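Local structure of protein SMG5 (Homo sapiens, 2HWY) at residues 8-13 with 128-133; 13-18 with 151-156; 19-24 with 155-160; 27-32 with 65-70. The protein takes part in nonsense-mediated mRNA decay, promoting UPF1 dephosphorylation and, together with SMG7, probably providing a link to the mRNA degradation machinery. One frame throughout, in Å; residues are numbered along the deposited sequence.

Interaction 1 of 4, residues 8-13 with 128-133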
loop_
_atom_site.group_PDB
_atom_site.type_symbol
_atom_site.label_atom_id
_atom_site.label_comp_id
_atom_site.label_asym_id
_atom_site.label_seq_id
_atom_site.Cartn_x
_atom_site.Cartn_y
_atom_site.Cartn_z
ATOM N N ASP A 8 0.243 -2.713 -1.018
ATOM C CA ASP A 8 0.900 -3.775 -1.794
ATOM C C ASP A 8 1.101 -3.190 -3.203
ATOM O O ASP A 8 0.502 -2.150 -3.524
ATOM C CB ASP A 8 -0.082 -4.960 -1.807
ATOM C CG ASP A 8 0.483 -6.233 -2.384
ATOM O OD1 ASP A 8 1.129 -6.207 -3.462
ATOM O OD2 ASP A 8 0.223 -7.302 -1.785
ATOM N N THR A 9 1.947 -3.810 -4.028
ATOM C CA THR A 9 2.053 -3.439 -5.445
ATOM C C THR A 9 0.706 -3.726 -6.086
ATOM O O THR A 9 0.167 -2.930 -6.859
ATOM C CB THR A 9 3.166 -4.242 -6.223
ATOM O OG1 THR A 9 4.464 -3.735 -5.895
ATOM C CG2 THR A 9 2.983 -4.130 -7.732
ATOM N N GLN A 10 0.168 -4.887 -5.762
ATOM C CA GLN A 10 -1.086 -5.306 -6.345
ATOM C C GLN A 10 -2.202 -4.323 -6.004
ATOM O O GLN A 10 -3.051 -4.041 -6.851
ATOM C CB GLN A 10 -1.453 -6.703 -5.860
ATOM C CG GLN A 10 -1.391 -7.770 -6.905
ATOM C CD GLN A 10 -2.000 -9.071 -6.388
ATOM O OE1 GLN A 10 -2.790 -9.731 -7.080
ATOM N NE2 GLN A 10 -1.652 -9.435 -5.151
ATOM N N ALA A 11 -2.200 -3.824 -4.766
ATOM C CA ALA A 11 -3.221 -2.877 -4.302
ATOM C C ALA A 11 -3.174 -1.595 -5.109
ATOM O O ALA A 11 -4.205 -1.066 -5.501
ATOM C CB ALA A 11 -3.034 -2.567 -2.824
ATOM N N LEU A 12 -1.966 -1.102 -5.352
ATOM C CA LEU A 12 -1.774 0.106 -6.136
ATOM C C LEU A 12 -2.115 -0.107 -7.590
ATOM O O LEU A 12 -2.691 0.765 -8.221
ATOM C CB LEU A 12 -0.328 0.587 -6.031
ATOM C CG LEU A 12 -0.034 1.193 -4.667
ATOM C CD1 LEU A 12 1.458 1.242 -4.436
ATOM C CD2 LEU A 12 -0.680 2.585 -4.506
ATOM N N CYS A 13 -1.729 -1.262 -8.121
ATOM C CA CYS A 13 -1.922 -1.561 -9.550
ATOM C C CYS A 13 -3.371 -1.774 -9.957
ATOM O O CYS A 13 -3.730 -1.455 -11.079
ATOM C CB CYS A 13 -1.095 -2.781 -9.966
ATOM S SG CYS A 13 0.637 -2.350 -10.258
ATOM N N ASN A 128 -2.267 -3.150 3.179
ATOM C CA ASN A 128 -3.256 -3.370 2.121
ATOM C C ASN A 128 -2.757 -4.147 0.894
ATOM O O ASN A 128 -2.059 -3.550 0.082
ATOM C CB ASN A 128 -3.643 -2.007 1.571
ATOM C CG ASN A 128 -4.524 -1.240 2.485
ATOM O OD1 ASN A 128 -4.798 -1.642 3.627
ATOM N ND2 ASN A 128 -5.001 -0.109 1.985
ATOM N N PRO A 129 -3.086 -5.455 0.745
ATOM C CA PRO A 129 -2.873 -6.190 -0.502
ATOM C C PRO A 129 -4.140 -6.525 -1.307
ATOM O O PRO A 129 -5.217 -6.003 -1.029
ATOM C CB PRO A 129 -2.199 -7.473 0.014
ATOM C CG PRO A 129 -2.963 -7.763 1.273
ATOM C CD PRO A 129 -3.562 -6.411 1.760
ATOM N N SER A 130 -3.993 -7.432 -2.273
ATOM C CA SER A 130 -5.110 -8.198 -2.844
ATOM C C SER A 130 -4.985 -9.694 -2.408
ATOM O O SER A 130 -3.980 -10.085 -1.806
ATOM C CB SER A 130 -4.781 -8.618 -4.272
ATOM O OG SER A 130 -4.657 -7.470 -5.093
ATOM N N VAL A 131 -5.764 -10.652 -3.012
ATOM C CA VAL A 131 -6.022 -11.935 -2.324
ATOM C C VAL A 131 -6.565 -12.140 -0.885
ATOM O O VAL A 131 -5.896 -12.708 -0.015
ATOM C CB VAL A 131 -5.244 -13.255 -2.599
ATOM C CG1 VAL A 131 -5.951 -14.472 -1.957
ATOM C CG2 VAL A 131 -5.058 -13.460 -4.104
ATOM N N LEU A 132 -7.786 -11.668 -0.658
ATOM C CA LEU A 132 -8.256 -11.377 0.691
ATOM C C LEU A 132 -8.317 -12.643 1.538
ATOM O O LEU A 132 -7.532 -12.815 2.471
ATOM C CB LEU A 132 -9.632 -10.708 0.646
ATOM N N SER A 133 -9.254 -13.526 1.208
ATOM C CA SER A 133 -9.666 -14.584 2.123
ATOM C C SER A 133 -9.709 -15.936 1.419
ATOM O O SER A 133 -10.297 -16.069 0.346
ATOM C CB SER A 133 -11.033 -14.263 2.731
ATOM O OG SER A 133 -11.076 -12.932 3.215
#
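Asp8 and Pro129 bring the two backbones to 4.7 Å between their CA atoms, and just beside them Asp8 N donates to Asn128 O at 2.7 Å. That bond continues the pairing of strand 125-128 with strand 4-7, since Asn128 also bonds through its backbone to Val6. Asp8 is the N-cap of helix 9-14. Its CG stands anti to the backbone N (chi1 -171°), and OD1 accepts from Gln10 N at 2.8 Å, met from above the carboxylate plane. The other branch, OD2, lies against Pro129 CB, the two side chains crossing at about a right angle. Further along, the chain of Gln10 lies against Ser130: its NE2 is 3.4 Å from Ser130 CB, and its CB and CD pass close to Ser130 OG. Ala11 CB, buried, packs on the carbonyl of Asn128. An alanine in place of Asp8 would probably leave Gln10 N without its capping acceptor and open a gap beside Pro129 CB. The arrangement belongs to the C-terminal ends of neighbouring parallel strands in the PIN fold. An acid at the end of the first strand is part of the metal-binding cluster in active PIN nucleases, though SMG5 has no RNase activity by itself.

Interaction 2 of 4, residues 13-18 with 151-156; sequences CHHLPV and KNVLDF
His15 and Val18 meet Val153 and Leu154 where the first turn of helix 153-159, in this Rossmann-like PIN domain, comes up against the junction of helices 9-14 and 16-25. The inner part is buried. Val18 and Val153 face one another there, CG1 of Val18 lying 4.1 Å from CG1 of Val153. Behind them Val153 also touches Ile19 and Asn128, so this side of the contact runs on into the interior. The solvent side is closed by an exposed leucine: Leu154 CD2 touches both Val18 CG2, at 3.6 Å, and His15 CD2, at 3.5 Å, and the leucine side chain crosses both at about a right angle. His15 spans the two parts. Its chi1 of -56° sets CG anti to the carbonyl carbon, and chi2 of 97° turns ND1 to Val153 CG2, 3.5 Å away, while CD2 serves Leu154; both methyls approach obliquely. An alanine here would probably open a gap beside Val153 CG2 and Leu154 CD2, giving the leucine end more freedom to turn. Ser130, from the loop after strand 125-128, also lies against the imidazole. Helix 153-159 is started by Asn152 as N-cap, whose OD1 receives Asp155 N at 3.0 Å in the carbonyl plane, on a lone pair.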
loop_
_atom_site.group_PDB
_atom_site.type_symbol
_atom_site.label_atom_id
_atom_site.label_comp_id
_atom_site.label_asym_id
_atom_site.label_seq_id
_atom_site.Cartn_x
_atom_site.Cartn_y
_atom_site.Cartn_z
ATOM N N CYS A 13 -1.729 -1.262 -8.121
ATOM C CA CYS A 13 -1.922 -1.561 -9.550
ATOM C C CYS A 13 -3.371 -1.774 -9.957
ATOM O O CYS A 13 -3.730 -1.455 -11.079
ATOM C CB CYS A 13 -1.095 -2.781 -9.966
ATOM S SG CYS A 13 0.637 -2.350 -10.258
ATOM N N HIS A 14 -4.181 -2.295 -9.037
ATOM C CA HIS A 14 -5.531 -2.745 -9.315
ATOM C C HIS A 14 -6.633 -1.986 -8.584
ATOM O O HIS A 14 -7.802 -2.153 -8.917
ATOM C CB HIS A 14 -5.647 -4.198 -8.923
ATOM C CG HIS A 14 -4.793 -5.106 -9.744
ATOM N ND1 HIS A 14 -3.993 -6.081 -9.187
ATOM C CD2 HIS A 14 -4.607 -5.182 -11.084
ATOM C CE1 HIS A 14 -3.363 -6.730 -10.152
ATOM N NE2 HIS A 14 -3.714 -6.199 -11.311
ATOM N N HIS A 15 -6.285 -1.175 -7.594
ATOM C CA HIS A 15 -7.278 -0.529 -6.742
ATOM C C HIS A 15 -6.795 0.863 -6.355
ATOM O O HIS A 15 -6.926 1.294 -5.211
ATOM C CB HIS A 15 -7.544 -1.366 -5.492
ATOM C CG HIS A 15 -7.973 -2.770 -5.789
ATOM N ND1 HIS A 15 -7.095 -3.836 -5.791
ATOM C CD2 HIS A 15 -9.184 -3.285 -6.100
ATOM C CE1 HIS A 15 -7.750 -4.946 -6.084
ATOM N NE2 HIS A 15 -9.017 -4.637 -6.283
ATOM N N LEU A 16 -6.263 1.567 -7.347
ATOM C CA LEU A 16 -5.756 2.900 -7.171
ATOM C C LEU A 16 -6.808 3.859 -6.640
ATOM O O LEU A 16 -6.493 4.738 -5.842
ATOM C CB LEU A 16 -5.246 3.391 -8.499
ATOM C CG LEU A 16 -4.650 4.775 -8.514
ATOM C CD1 LEU A 16 -3.469 4.870 -7.539
ATOM C CD2 LEU A 16 -4.227 5.064 -9.933
ATOM N N PRO A 17 -8.064 3.725 -7.104
ATOM C CA PRO A 17 -9.097 4.648 -6.583
ATOM C C PRO A 17 -9.466 4.460 -5.104
ATOM O O PRO A 17 -9.931 5.394 -4.474
ATOM C CB PRO A 17 -10.295 4.363 -7.489
ATOM C CG PRO A 17 -9.678 3.699 -8.728
ATOM C CD PRO A 17 -8.623 2.843 -8.146
ATOM N N VAL A 18 -9.246 3.277 -4.552
ATOM C CA VAL A 18 -9.370 3.069 -3.114
ATOM C C VAL A 18 -8.248 3.821 -2.385
ATOM O O VAL A 18 -8.489 4.541 -1.400
ATOM C CB VAL A 18 -9.292 1.565 -2.777
ATOM C CG1 VAL A 18 -9.108 1.353 -1.283
ATOM C CG2 VAL A 18 -10.549 0.845 -3.274
ATOM N N LYS A 151 -5.164 -6.415 5.805
ATOM C CA LYS A 151 -6.522 -6.494 5.281
ATOM C C LYS A 151 -6.549 -6.236 3.777
ATOM O O LYS A 151 -5.779 -5.409 3.294
ATOM C CB LYS A 151 -7.433 -5.497 6.000
ATOM N N ASN A 152 -7.391 -6.947 3.055
ATOM C CA ASN A 152 -7.578 -6.706 1.637
ATOM C C ASN A 152 -8.016 -5.264 1.382
ATOM O O ASN A 152 -8.836 -4.725 2.128
ATOM C CB ASN A 152 -8.629 -7.662 1.098
ATOM C CG ASN A 152 -9.052 -7.322 -0.315
ATOM O OD1 ASN A 152 -10.069 -6.648 -0.522
ATOM N ND2 ASN A 152 -8.263 -7.766 -1.298
ATOM N N VAL A 153 -7.462 -4.628 0.349
ATOM C CA VAL A 153 -7.865 -3.253 0.013
ATOM C C VAL A 153 -9.387 -3.023 0.061
ATOM O O VAL A 153 -9.854 -2.157 0.795
ATOM C CB VAL A 153 -7.373 -2.767 -1.382
ATOM C CG1 VAL A 153 -6.355 -1.640 -1.239
ATOM C CG2 VAL A 153 -6.886 -3.906 -2.267
ATOM N N LEU A 154 -10.151 -3.788 -0.716
ATOM C CA LEU A 154 -11.612 -3.631 -0.718
ATOM C C LEU A 154 -12.292 -4.056 0.589
ATOM O O LEU A 154 -13.359 -3.534 0.916
ATOM C CB LEU A 154 -12.251 -4.370 -1.894
ATOM C CG LEU A 154 -11.654 -4.089 -3.280
ATOM C CD1 LEU A 154 -12.592 -4.592 -4.329
ATOM C CD2 LEU A 154 -11.366 -2.616 -3.491
ATOM N N ASP A 155 -11.700 -5.013 1.327
ATOM C CA ASP A 155 -12.212 -5.349 2.650
ATOM C C ASP A 155 -12.049 -4.180 3.617
ATOM O O ASP A 155 -12.967 -3.757 4.271
ATOM C CB ASP A 155 -11.503 -6.588 3.201
ATOM N N PHE A 156 -10.841 -3.621 3.624
ATOM C CA PHE A 156 -10.561 -2.444 4.438
ATOM C C PHE A 156 -11.478 -1.284 4.004
ATOM O O PHE A 156 -12.072 -0.602 4.840
ATOM C CB PHE A 156 -9.077 -2.065 4.311
ATOM C CG PHE A 156 -8.667 -0.877 5.155
ATOM C CD1 PHE A 156 -8.156 -1.051 6.435
ATOM C CD2 PHE A 156 -8.770 0.420 4.649
ATOM C CE1 PHE A 156 -7.767 0.046 7.202
ATOM C CE2 PHE A 156 -8.391 1.521 5.419
ATOM C CZ PHE A 156 -7.888 1.327 6.701
#

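Interaction 3 of 4, residues 19-24 with 155-160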
loop_
_atom_site.group_PDB
_atom_site.type_symbol
_atom_site.label_atom_id
_atom_site.label_comp_id
_atom_site.label_asym_id
_atom_site.label_seq_id
_atom_site.Cartn_x
_atom_site.Cartn_y
_atom_site.Cartn_z
ATOM N N ILE A 19 -7.021 3.647 -2.879
ATOM C CA ILE A 19 -5.878 4.317 -2.298
ATOM C C ILE A 19 -6.042 5.830 -2.436
ATOM O O ILE A 19 -5.803 6.566 -1.481
ATOM C CB ILE A 19 -4.519 3.766 -2.861
ATOM C CG1 ILE A 19 -4.276 2.352 -2.330
ATOM C CG2 ILE A 19 -3.329 4.618 -2.421
ATOM C CD1 ILE A 19 -4.629 1.271 -3.271
ATOM N N ARG A 20 -6.501 6.297 -3.586
ATOM C CA ARG A 20 -6.767 7.728 -3.741
ATOM C C ARG A 20 -7.655 8.245 -2.626
ATOM O O ARG A 20 -7.329 9.209 -1.964
ATOM C CB ARG A 20 -7.406 8.034 -5.087
ATOM C CG ARG A 20 -7.620 9.542 -5.346
ATOM C CD ARG A 20 -8.347 9.827 -6.677
ATOM N NE ARG A 20 -7.807 8.989 -7.746
ATOM C CZ ARG A 20 -6.784 9.305 -8.537
ATOM N NH1 ARG A 20 -6.163 10.475 -8.417
ATOM N NH2 ARG A 20 -6.382 8.444 -9.471
ATOM N N GLN A 21 -8.775 7.574 -2.419
ATOM C CA GLN A 21 -9.715 7.940 -1.358
ATOM C C GLN A 21 -9.037 8.014 0.002
ATOM O O GLN A 21 -9.189 8.993 0.719
ATOM C CB GLN A 21 -10.850 6.919 -1.292
ATOM C CG GLN A 21 -12.145 7.449 -0.717
ATOM C CD GLN A 21 -12.787 8.496 -1.596
ATOM O OE1 GLN A 21 -12.486 8.599 -2.792
ATOM N NE2 GLN A 21 -13.669 9.290 -1.008
ATOM N N LEU A 22 -8.278 6.981 0.345
ATOM C CA LEU A 22 -7.695 6.855 1.690
ATOM C C LEU A 22 -6.582 7.858 1.910
ATOM O O LEU A 22 -6.497 8.470 2.966
ATOM C CB LEU A 22 -7.158 5.441 1.894
ATOM C CG LEU A 22 -8.253 4.384 1.776
ATOM C CD1 LEU A 22 -7.685 3.038 1.355
ATOM C CD2 LEU A 22 -9.044 4.287 3.070
ATOM N N ALA A 23 -5.751 8.023 0.884
ATOM C CA ALA A 23 -4.616 8.941 0.895
ATOM C C ALA A 23 -5.050 10.398 0.904
ATOM O O ALA A 23 -4.304 11.289 1.303
ATOM C CB ALA A 23 -3.755 8.677 -0.323
ATOM N N THR A 24 -6.254 10.627 0.412
ATOM C CA THR A 24 -6.853 11.956 0.354
ATOM C C THR A 24 -7.747 12.171 1.558
ATOM O O THR A 24 -8.117 13.310 1.859
ATOM C CB THR A 24 -7.653 12.137 -0.963
ATOM O OG1 THR A 24 -6.731 12.449 -2.013
ATOM C CG2 THR A 24 -8.705 13.247 -0.871
ATOM N N ASP A 155 -11.700 -5.013 1.327
ATOM C CA ASP A 155 -12.212 -5.349 2.650
ATOM C C ASP A 155 -12.049 -4.180 3.617
ATOM O O ASP A 155 -12.967 -3.757 4.271
ATOM C CB ASP A 155 -11.503 -6.588 3.201
ATOM N N PHE A 156 -10.841 -3.621 3.624
ATOM C CA PHE A 156 -10.561 -2.444 4.438
ATOM C C PHE A 156 -11.478 -1.284 4.004
ATOM O O PHE A 156 -12.072 -0.602 4.840
ATOM C CB PHE A 156 -9.077 -2.065 4.311
ATOM C CG PHE A 156 -8.667 -0.877 5.155
ATOM C CD1 PHE A 156 -8.156 -1.051 6.435
ATOM C CD2 PHE A 156 -8.770 0.420 4.649
ATOM C CE1 PHE A 156 -7.767 0.046 7.202
ATOM C CE2 PHE A 156 -8.391 1.521 5.419
ATOM C CZ PHE A 156 -7.888 1.327 6.701
ATOM N N TYR A 157 -11.619 -1.109 2.692
ATOM C CA TYR A 157 -12.352 0.023 2.142
ATOM C C TYR A 157 -13.833 -0.029 2.450
ATOM O O TYR A 157 -14.446 0.973 2.835
ATOM C CB TYR A 157 -12.192 0.112 0.623
ATOM C CG TYR A 157 -12.886 1.334 0.115
ATOM C CD1 TYR A 157 -12.471 2.600 0.538
ATOM C CD2 TYR A 157 -14.000 1.244 -0.712
ATOM C CE1 TYR A 157 -13.111 3.745 0.122
ATOM C CE2 TYR A 157 -14.651 2.384 -1.133
ATOM C CZ TYR A 157 -14.195 3.634 -0.710
ATOM O OH TYR A 157 -14.822 4.791 -1.117
ATOM N N LYS A 158 -14.408 -1.205 2.253
ATOM C CA LYS A 158 -15.804 -1.397 2.540
ATOM C C LYS A 158 -16.039 -1.302 4.067
ATOM O O LYS A 158 -17.028 -0.706 4.503
ATOM C CB LYS A 158 -16.320 -2.676 1.848
ATOM C CG LYS A 158 -16.160 -2.600 0.285
ATOM C CD LYS A 158 -17.346 -3.162 -0.503
ATOM C CE LYS A 158 -18.471 -2.125 -0.693
ATOM N NZ LYS A 158 -19.885 -2.706 -0.797
ATOM N N GLN A 159 -15.108 -1.790 4.886
ATOM C CA GLN A 159 -15.193 -1.523 6.343
ATOM C C GLN A 159 -15.114 -0.003 6.674
ATOM O O GLN A 159 -15.820 0.494 7.557
ATOM C CB GLN A 159 -14.122 -2.298 7.147
ATOM C CG GLN A 159 -14.606 -3.635 7.775
ATOM C CD GLN A 159 -13.945 -3.949 9.132
ATOM O OE1 GLN A 159 -12.877 -3.419 9.455
ATOM N NE2 GLN A 159 -14.590 -4.814 9.930
ATOM N N TRP A 160 -14.267 0.720 5.954
ATOM C CA TRP A 160 -14.007 2.127 6.252
ATOM C C TRP A 160 -15.214 3.036 6.038
ATOM O O TRP A 160 -15.681 3.213 4.917
ATOM C CB TRP A 160 -12.827 2.619 5.415
ATOM C CG TRP A 160 -12.287 3.933 5.877
ATOM C CD1 TRP A 160 -11.693 4.206 7.087
ATOM C CD2 TRP A 160 -12.285 5.168 5.135
ATOM N NE1 TRP A 160 -11.331 5.534 7.137
ATOM C CE2 TRP A 160 -11.676 6.145 5.954
ATOM C CE3 TRP A 160 -12.749 5.544 3.865
ATOM C CZ2 TRP A 160 -11.521 7.480 5.539
ATOM C CZ3 TRP A 160 -12.586 6.863 3.452
ATOM C CH2 TRP A 160 -11.971 7.810 4.283
#
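Helix 16-25 and the closing helix 153-159 of the PIN fold lie beside each other over strand 4-7, and Leu22 of the first reaches into a group of aromatic side chains from residues 155-160. Both Leu22 and Phe156 touch Leu5 of that strand, so the inner edge of the contact rests on the sheet. A single methyl, Leu22 CD2, does most of the work. It stands over one face of the Trp160 indole, offset toward the rim, 4.1 Å from the centroid of the six-membered ring and 19° off its normal, a CH-pi contact. The same methyl meets Phe156 quite differently, at the ring edge and near its plane, 3.7 Å from CE2. Trp160 CG is anti to the backbone N (chi1 -166°), which starts the indole out beside Leu22; the two side chains reach past one another from opposite sides. Trp160 also meets the ring of Phe28. Nearer the surface, Gln21 CG packs 3.8 Å from Tyr157 OH and also lies near Trp160 CZ3. The contact is thus held by dispersion and CH-pi attraction between largely apolar surfaces: it depends on the shape of the side chains rather than on directional bonds, with the buried leucine shielded and its aromatic neighbours reaching the surface.

Interaction 4 of 4, residues 27-32 with 65-70; sequences RFIVII and NRYIRC
Ile31 carries its CG1 anti to the carbonyl carbon (chi1 -51°), and a second turn at chi2 of -52° brings CD1 round toward Arg69. The arginine, also with CG anti to the carbonyl carbon and bent at chi3, lies alongside pointing the same way, so that CD1 of Ile31 sits over one face of the guanidinium, offset toward its rim and 3.4 Å from NH1. On the other face of the sheet Val30 and Ile68 run side by side, Val30 CB 4.0 Å from Ile68 CG1, and Ile32 CB lies 4.2 Å from Cys70 SG. Here Ile32 and Ile68 both touch Leu57 of helix 48-63, and Val30 touches Ala23 of helix 16-25. The backbones are sewn together by three bonds. Val30 straddles Ile68: its N gives to Tyr67 O at 2.9 Å, and its O takes Arg69 N at 2.7 Å. Ile32 N then reaches Arg69 O at 2.7 Å. At the start of the pairing, Ile29 CG1 meets the edge of the Tyr67 ring at CD2, 4.3 Å away. Parallel neighbours in register, with helices 34-43 and 48-63 between them in the chain, form a beta-alpha-beta type crossover with two helices, and strand 68-70 is the outermost on this side of the parallel sheet of the PIN fold.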
loop_
_atom_site.group_PDB
_atom_site.type_symbol
_atom_site.label_atom_id
_atom_site.label_comp_id
_atom_site.label_asym_id
_atom_site.label_seq_id
_atom_site.Cartn_x
_atom_site.Cartn_y
_atom_site.Cartn_z
ATOM N N ARG A 27 -7.118 10.960 6.989
ATOM C CA ARG A 27 -7.280 10.168 8.216
ATOM C C ARG A 27 -6.159 9.134 8.322
ATOM O O ARG A 27 -6.012 8.477 9.345
ATOM C CB ARG A 27 -8.639 9.442 8.239
ATOM C CG ARG A 27 -9.826 10.240 7.686
ATOM C CD ARG A 27 -10.642 10.953 8.744
ATOM N NE ARG A 27 -11.750 10.136 9.235
ATOM C CZ ARG A 27 -12.835 9.809 8.528
ATOM N NH1 ARG A 27 -12.988 10.203 7.259
ATOM N NH2 ARG A 27 -13.776 9.054 9.091
ATOM N N PHE A 28 -5.383 8.982 7.248
ATOM C CA PHE A 28 -4.239 8.081 7.237
ATOM C C PHE A 28 -3.010 8.737 6.609
ATOM O O PHE A 28 -3.115 9.690 5.829
ATOM C CB PHE A 28 -4.592 6.814 6.470
ATOM C CG PHE A 28 -5.785 6.104 7.014
ATOM C CD1 PHE A 28 -7.016 6.172 6.358
ATOM C CD2 PHE A 28 -5.700 5.378 8.198
ATOM C CE1 PHE A 28 -8.148 5.504 6.874
ATOM C CE2 PHE A 28 -6.838 4.715 8.722
ATOM C CZ PHE A 28 -8.055 4.777 8.050
ATOM N N ILE A 29 -1.850 8.214 6.988
ATOM C CA ILE A 29 -0.589 8.453 6.294
ATOM C C ILE A 29 -0.329 7.224 5.444
ATOM O O ILE A 29 -0.293 6.115 5.970
ATOM C CB ILE A 29 0.590 8.607 7.295
ATOM C CG1 ILE A 29 0.614 10.009 7.901
ATOM C CG2 ILE A 29 1.920 8.316 6.617
ATOM C CD1 ILE A 29 1.620 10.158 9.028
ATOM N N VAL A 30 -0.133 7.416 4.141
ATOM C CA VAL A 30 0.154 6.298 3.248
ATOM C C VAL A 30 1.666 6.157 3.026
ATOM O O VAL A 30 2.274 6.929 2.282
ATOM C CB VAL A 30 -0.574 6.430 1.905
ATOM C CG1 VAL A 30 -0.047 5.398 0.928
ATOM C CG2 VAL A 30 -2.070 6.246 2.074
ATOM N N ILE A 31 2.256 5.167 3.694
ATOM C CA ILE A 31 3.634 4.768 3.459
ATOM C C ILE A 31 3.681 3.787 2.283
ATOM O O ILE A 31 3.131 2.690 2.374
ATOM C CB ILE A 31 4.234 4.106 4.713
ATOM C CG1 ILE A 31 4.007 4.992 5.939
ATOM C CG2 ILE A 31 5.725 3.850 4.532
ATOM C CD1 ILE A 31 4.482 6.453 5.743
ATOM N N ILE A 32 4.322 4.191 1.182
ATOM C CA ILE A 32 4.529 3.308 0.025
ATOM C C ILE A 32 5.930 2.729 0.171
ATOM O O ILE A 32 6.916 3.455 0.026
ATOM C CB ILE A 32 4.470 4.059 -1.353
ATOM C CG1 ILE A 32 3.243 4.968 -1.492
ATOM C CG2 ILE A 32 4.490 3.060 -2.481
ATOM C CD1 ILE A 32 1.880 4.235 -1.439
ATOM N N ASN A 65 0.069 16.953 -1.042
ATOM C CA ASN A 65 -0.397 15.986 -0.057
ATOM C C ASN A 65 0.715 15.499 0.847
ATOM O O ASN A 65 1.687 14.958 0.373
ATOM C CB ASN A 65 -0.954 14.777 -0.786
ATOM C CG ASN A 65 -2.126 14.150 -0.102
ATOM O OD1 ASN A 65 -2.124 13.896 1.073
ATOM N ND2 ASN A 65 -3.125 13.872 -0.862
ATOM N N ARG A 66 0.537 15.662 2.147
ATOM C CA ARG A 66 1.585 15.457 3.107
ATOM C C ARG A 66 1.347 14.135 3.731
ATOM O O ARG A 66 2.097 13.693 4.566
ATOM C CB ARG A 66 1.548 16.527 4.193
ATOM C CG ARG A 66 1.449 17.960 3.682
ATOM C CD ARG A 66 2.698 18.809 3.898
ATOM N NE ARG A 66 3.934 18.054 3.854
ATOM C CZ ARG A 66 4.879 18.125 4.778
ATOM N NH1 ARG A 66 4.727 18.912 5.820
ATOM N NH2 ARG A 66 5.957 17.390 4.664
ATOM N N TYR A 67 0.263 13.512 3.320
ATOM C CA TYR A 67 -0.204 12.313 3.961
ATOM C C TYR A 67 0.147 11.153 3.120
ATOM O O TYR A 67 -0.462 10.133 3.203
ATOM C CB TYR A 67 -1.695 12.358 4.138
ATOM C CG TYR A 67 -2.115 13.399 5.104
ATOM C CD1 TYR A 67 -2.708 14.538 4.677
ATOM C CD2 TYR A 67 -1.876 13.260 6.438
ATOM C CE1 TYR A 67 -3.065 15.486 5.541
ATOM C CE2 TYR A 67 -2.225 14.212 7.289
ATOM C CZ TYR A 67 -2.823 15.317 6.838
ATOM O OH TYR A 67 -3.192 16.291 7.686
ATOM N N ILE A 68 1.151 11.316 2.291
ATOM C CA ILE A 68 1.621 10.210 1.517
ATOM C C ILE A 68 3.139 10.199 1.307
ATOM O O ILE A 68 3.729 11.224 1.076
ATOM C CB ILE A 68 0.772 10.064 0.274
ATOM C CG1 ILE A 68 1.259 8.963 -0.607
ATOM C CG2 ILE A 68 0.741 11.295 -0.503
ATOM C CD1 ILE A 68 0.599 9.006 -1.850
ATOM N N ARG A 69 3.780 9.046 1.442
ATOM C CA ARG A 69 5.217 8.969 1.293
ATOM C C ARG A 69 5.667 7.715 0.626
ATOM O O ARG A 69 4.982 6.745 0.655
ATOM C CB ARG A 69 5.851 9.031 2.636
ATOM C CG ARG A 69 5.244 10.029 3.501
ATOM C CD ARG A 69 6.032 10.174 4.753
ATOM N NE ARG A 69 7.199 9.311 4.772
ATOM C CZ ARG A 69 7.562 8.608 5.826
ATOM N NH1 ARG A 69 6.840 8.670 6.921
ATOM N NH2 ARG A 69 8.618 7.834 5.774
ATOM N N CYS A 70 6.853 7.726 0.046
ATOM C CA CYS A 70 7.578 6.507 -0.180
ATOM C C CYS A 70 8.693 6.504 0.796
ATOM O O CYS A 70 9.000 7.496 1.370
ATOM C CB CYS A 70 8.099 6.455 -1.586
ATOM S SG CYS A 70 6.993 7.075 -2.753
#

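How the interactions relate
From the N terminus, strand 4-7 runs into helix 9-14, where interaction 1 closes a long loop to the end of strand 125-128. Interaction 2 starts at Cys13, which it shares with interaction 1, and interaction 3 follows at 19-24; both finish later, on successive parts of 151-160, so each crosses interaction 1 along the chain. Interactions 1 and 2 adjoin through the backbone of Pro129 and Val153, and 2 and 3 share Asp155 and Phe156. Interaction 4 closes a much shorter loop within all three, joining strands 29-32 and 68-70. Phe28 links it to interaction 3 by packing against Trp160 and Phe156, tying the start of strand 29-32 to the C-terminal helix.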